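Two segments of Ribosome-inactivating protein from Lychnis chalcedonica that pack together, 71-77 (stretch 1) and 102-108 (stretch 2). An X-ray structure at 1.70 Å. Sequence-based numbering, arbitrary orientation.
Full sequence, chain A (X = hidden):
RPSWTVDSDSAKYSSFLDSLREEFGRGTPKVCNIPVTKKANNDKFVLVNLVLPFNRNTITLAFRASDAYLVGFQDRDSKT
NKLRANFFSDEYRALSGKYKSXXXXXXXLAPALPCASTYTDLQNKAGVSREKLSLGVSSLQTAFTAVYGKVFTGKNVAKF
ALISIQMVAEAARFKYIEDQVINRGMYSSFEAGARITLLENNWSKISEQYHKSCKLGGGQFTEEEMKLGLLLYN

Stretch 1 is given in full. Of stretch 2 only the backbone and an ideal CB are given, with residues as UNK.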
# COMPACT_ATOMS: atom_id res chain seq x y z
N VAL A 71 0.08 -4.95 -6.55
CA VAL A 71 0.36 -5.58 -7.83
C VAL A 71 0.44 -4.63 -9.03
O VAL A 71 0.86 -5.04 -10.12
CB VAL A 71 -0.68 -6.69 -8.16
CG1 VAL A 71 -0.69 -7.74 -7.04
CG2 VAL A 71 -2.06 -6.08 -8.33
N GLY A 72 0.04 -3.38 -8.84
CA GLY A 72 0.08 -2.42 -9.93
C GLY A 72 -0.79 -1.21 -9.68
O GLY A 72 -1.31 -1.03 -8.57
N PHE A 73 -0.97 -0.37 -10.70
CA PHE A 73 -1.79 0.83 -10.56
C PHE A 73 -2.37 1.31 -11.90
O PHE A 73 -1.92 0.90 -12.97
CB PHE A 73 -0.98 1.98 -9.94
CG PHE A 73 0.14 2.48 -10.81
CD1 PHE A 73 1.40 1.91 -10.75
CD2 PHE A 73 -0.08 3.53 -11.71
CE1 PHE A 73 2.43 2.36 -11.57
CE2 PHE A 73 0.94 3.99 -12.54
CZ PHE A 73 2.20 3.40 -12.47
N GLN A 74 -3.38 2.17 -11.82
CA GLN A 74 -4.05 2.72 -13.00
C GLN A 74 -3.96 4.25 -13.04
O GLN A 74 -4.22 4.91 -12.04
CB GLN A 74 -5.52 2.29 -12.98
CG GLN A 74 -6.44 3.09 -13.90
CD GLN A 74 -7.91 2.79 -13.62
OE1 GLN A 74 -8.46 1.79 -14.09
NE2 GLN A 74 -8.54 3.65 -12.84
N ASP A 75 -3.58 4.80 -14.20
CA ASP A 75 -3.51 6.25 -14.38
C ASP A 75 -4.09 6.57 -15.76
O ASP A 75 -4.87 5.78 -16.28
CB ASP A 75 -2.06 6.77 -14.21
CG ASP A 75 -1.14 6.36 -15.34
OD1 ASP A 75 -1.32 5.27 -15.91
OD2 ASP A 75 -0.20 7.13 -15.64
N ARG A 76 -3.75 7.72 -16.34
CA ARG A 76 -4.29 8.06 -17.67
C ARG A 76 -3.23 8.24 -18.75
O ARG A 76 -2.19 8.86 -18.51
CB ARG A 76 -5.14 9.34 -17.59
CG ARG A 76 -6.52 9.12 -16.99
CD ARG A 76 -7.38 10.37 -17.06
NE ARG A 76 -8.69 10.15 -16.45
CZ ARG A 76 -9.74 9.61 -17.06
NH1 ARG A 76 -9.65 9.22 -18.33
NH2 ARG A 76 -10.87 9.42 -16.40
N ASP A 77 -3.50 7.68 -19.93
CA ASP A 77 -2.59 7.77 -21.08
C ASP A 77 -2.64 9.20 -21.63
O ASP A 77 -3.72 9.73 -21.87
CB ASP A 77 -3.04 6.75 -22.14
CG ASP A 77 -2.03 6.57 -23.26
OD1 ASP A 77 -1.84 5.41 -23.69
OD2 ASP A 77 -1.42 7.57 -23.70
N UNK A 102 -9.99 -6.53 -12.43
CA UNK A 102 -9.23 -5.95 -11.33
C UNK A 102 -9.45 -4.45 -11.29
O UNK A 102 -9.91 -3.90 -10.28
CB UNK A 102 -7.74 -6.27 -11.46
N UNK A 103 -9.13 -3.78 -12.39
CA UNK A 103 -9.33 -2.33 -12.51
C UNK A 103 -10.66 -2.11 -13.21
O UNK A 103 -10.72 -2.00 -14.44
CB UNK A 103 -8.19 -1.66 -13.27
N UNK A 104 -11.72 -2.07 -12.42
CA UNK A 104 -13.09 -1.90 -12.89
C UNK A 104 -13.30 -0.86 -13.99
O UNK A 104 -14.07 -1.10 -14.92
CB UNK A 104 -13.97 -1.53 -11.70
N UNK A 105 -12.62 0.27 -13.89
CA UNK A 105 -12.81 1.35 -14.87
C UNK A 105 -11.78 1.45 -15.99
O UNK A 105 -11.88 2.34 -16.84
CB UNK A 105 -12.83 2.69 -14.13
N UNK A 106 -10.80 0.55 -16.01
CA UNK A 106 -9.76 0.58 -17.03
C UNK A 106 -10.30 0.52 -18.46
O UNK A 106 -11.19 -0.27 -18.77
CB UNK A 106 -8.79 -0.59 -16.80
N UNK A 107 -9.75 1.37 -19.33
CA UNK A 107 -10.15 1.43 -20.73
C UNK A 107 -9.16 0.72 -21.64
O UNK A 107 -9.50 0.28 -22.74
CB UNK A 107 -10.30 2.89 -21.17
N UNK A 108 -7.91 0.61 -21.18
CA UNK A 108 -6.88 -0.07 -21.95
C UNK A 108 -5.83 -0.72 -21.04
O UNK A 108 -5.59 -0.27 -19.92
CB UNK A 108 -6.21 0.92 -22.91

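Position 102 ends a helix. Its CA-to-CB bond points toward stretch 1, but nothing of that strand lies within 5.5 Å of the ideal CB. The room between suits a branched or long aliphatic side chain, and stretch 1 makes no polar demand here. The residue is Ile102. Its side chain still stops 5.3 Å short of stretch 1, so it lines the gap without making contact.

Position 103 is the first residue to leave helical angles, with phi/psi of -96/88. It also opens a type I turn that runs to 106. Its CB points toward stretch 1, and the ideal CB lies 3.6 Å from Gln74 OE1. Beyond it are the backbone of Gly72 and Phe73 and the aliphatic CB of Gln74. Gly72 has no side chain, which leaves space near its backbone. A large, flat or long apolar group would suit: an aromatic ring, methionine or leucine. The residue is Phe103, with chi1 in m. Gln74 CB sits over one face of its ring, 4.0 Å from the ring centroid and 27° off the normal, a CH-pi contact. Gly72 C is at the ring edge, 4.0 Å from Phe103 CZ. Phe73 C comes closer, 3.6 Å from Phe103 CZ. An ideal CB on Gly72 would come 4.4 Å from Phe103 CE2, but the backbone angles of Gly72 by themselves already call for glycine.

Position 104 is the second residue of the turn, with phi/psi of -42/-40. Its CB points sideways and meets nothing of stretch 1. Small polar residues, or proline by its phi, would be plausible. It is Thr104, and it does not touch the strand. Its N makes a weak hydrogen bond to Ile102 O, 3.3 Å.

Position 105 has its CB directed toward stretch 1, 4.5 Å from Gln74 OE1. The Gln74 amide offers both a donor and an acceptor, so Asp, Asn, Ser or a longer polar residue could suit. The residue is Asp105, and water joins it to Gln74 twice. Water 2 accepts from Gln74 NE2 at 2.9 Å and donates to Asp105 OD2 at 2.8 Å. Water 1 donates to Gln74 OE1 at 2.8 Å and accepts from the backbone Asp105 N at 2.9 Å.

Position 106 closes the turn: its N bonds to the O of Phe103 at 3.0 Å. Its CB points sideways, yet lies only 3.6 Å from Gln74 OE1. A small side chain is a natural choice. Ala106 supplies a single methyl. Ala106 N is 3.3 Å from Gln74 OE1, but the angle is too poor for a hydrogen bond.

Position 107 has a sideways CB with no strand atom within 5.5 Å. The Arg76 guanidinium favors a long acidic or polar group. Glu107 fits: its OE1 is 4.0 Å from Arg76 NH1, beyond a salt bridge. Water 3 links them, 3.0 Å from Arg76 NH1 and 3.0 Å from Glu107 OE1.

Position 108 is out of reach, with extended angles of -150/152 that suit beta-branched residues. It is Val108.

Stretch 2 (102-108) IFTDAEV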
# COMPACT_ATOMS: atom_id res chain seq x y z
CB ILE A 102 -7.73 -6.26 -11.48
CG1 ILE A 102 -7.51 -7.77 -11.43
CG2 ILE A 102 -6.93 -5.54 -10.40
CD1 ILE A 102 -6.10 -8.21 -11.73
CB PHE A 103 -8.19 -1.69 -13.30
CG PHE A 103 -6.89 -1.62 -12.54
CD1 PHE A 103 -6.75 -0.78 -11.44
CD2 PHE A 103 -5.81 -2.40 -12.93
CE1 PHE A 103 -5.55 -0.72 -10.74
CE2 PHE A 103 -4.60 -2.35 -12.23
CZ PHE A 103 -4.48 -1.50 -11.13
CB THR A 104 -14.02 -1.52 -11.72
OG1 THR A 104 -13.75 -2.36 -10.60
CG2 THR A 104 -15.48 -1.68 -12.13
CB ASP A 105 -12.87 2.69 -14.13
CG ASP A 105 -13.87 2.69 -12.99
OD1 ASP A 105 -15.05 2.34 -13.23
OD2 ASP A 105 -13.49 3.03 -11.85
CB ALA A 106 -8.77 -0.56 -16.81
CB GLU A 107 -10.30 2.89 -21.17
CG GLU A 107 -11.49 3.60 -20.52
CD GLU A 107 -11.54 5.08 -20.84
OE1 GLU A 107 -10.73 5.85 -20.29
OE2 GLU A 107 -12.41 5.48 -21.65
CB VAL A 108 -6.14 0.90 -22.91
CG1 VAL A 108 -7.11 1.48 -23.93
CG2 VAL A 108 -5.46 2.01 -22.13
O HOH W 1 -10.30 0.81 -12.15
O HOH W 2 -10.96 4.16 -11.42
O HOH W 3 -12.32 7.94 -18.90
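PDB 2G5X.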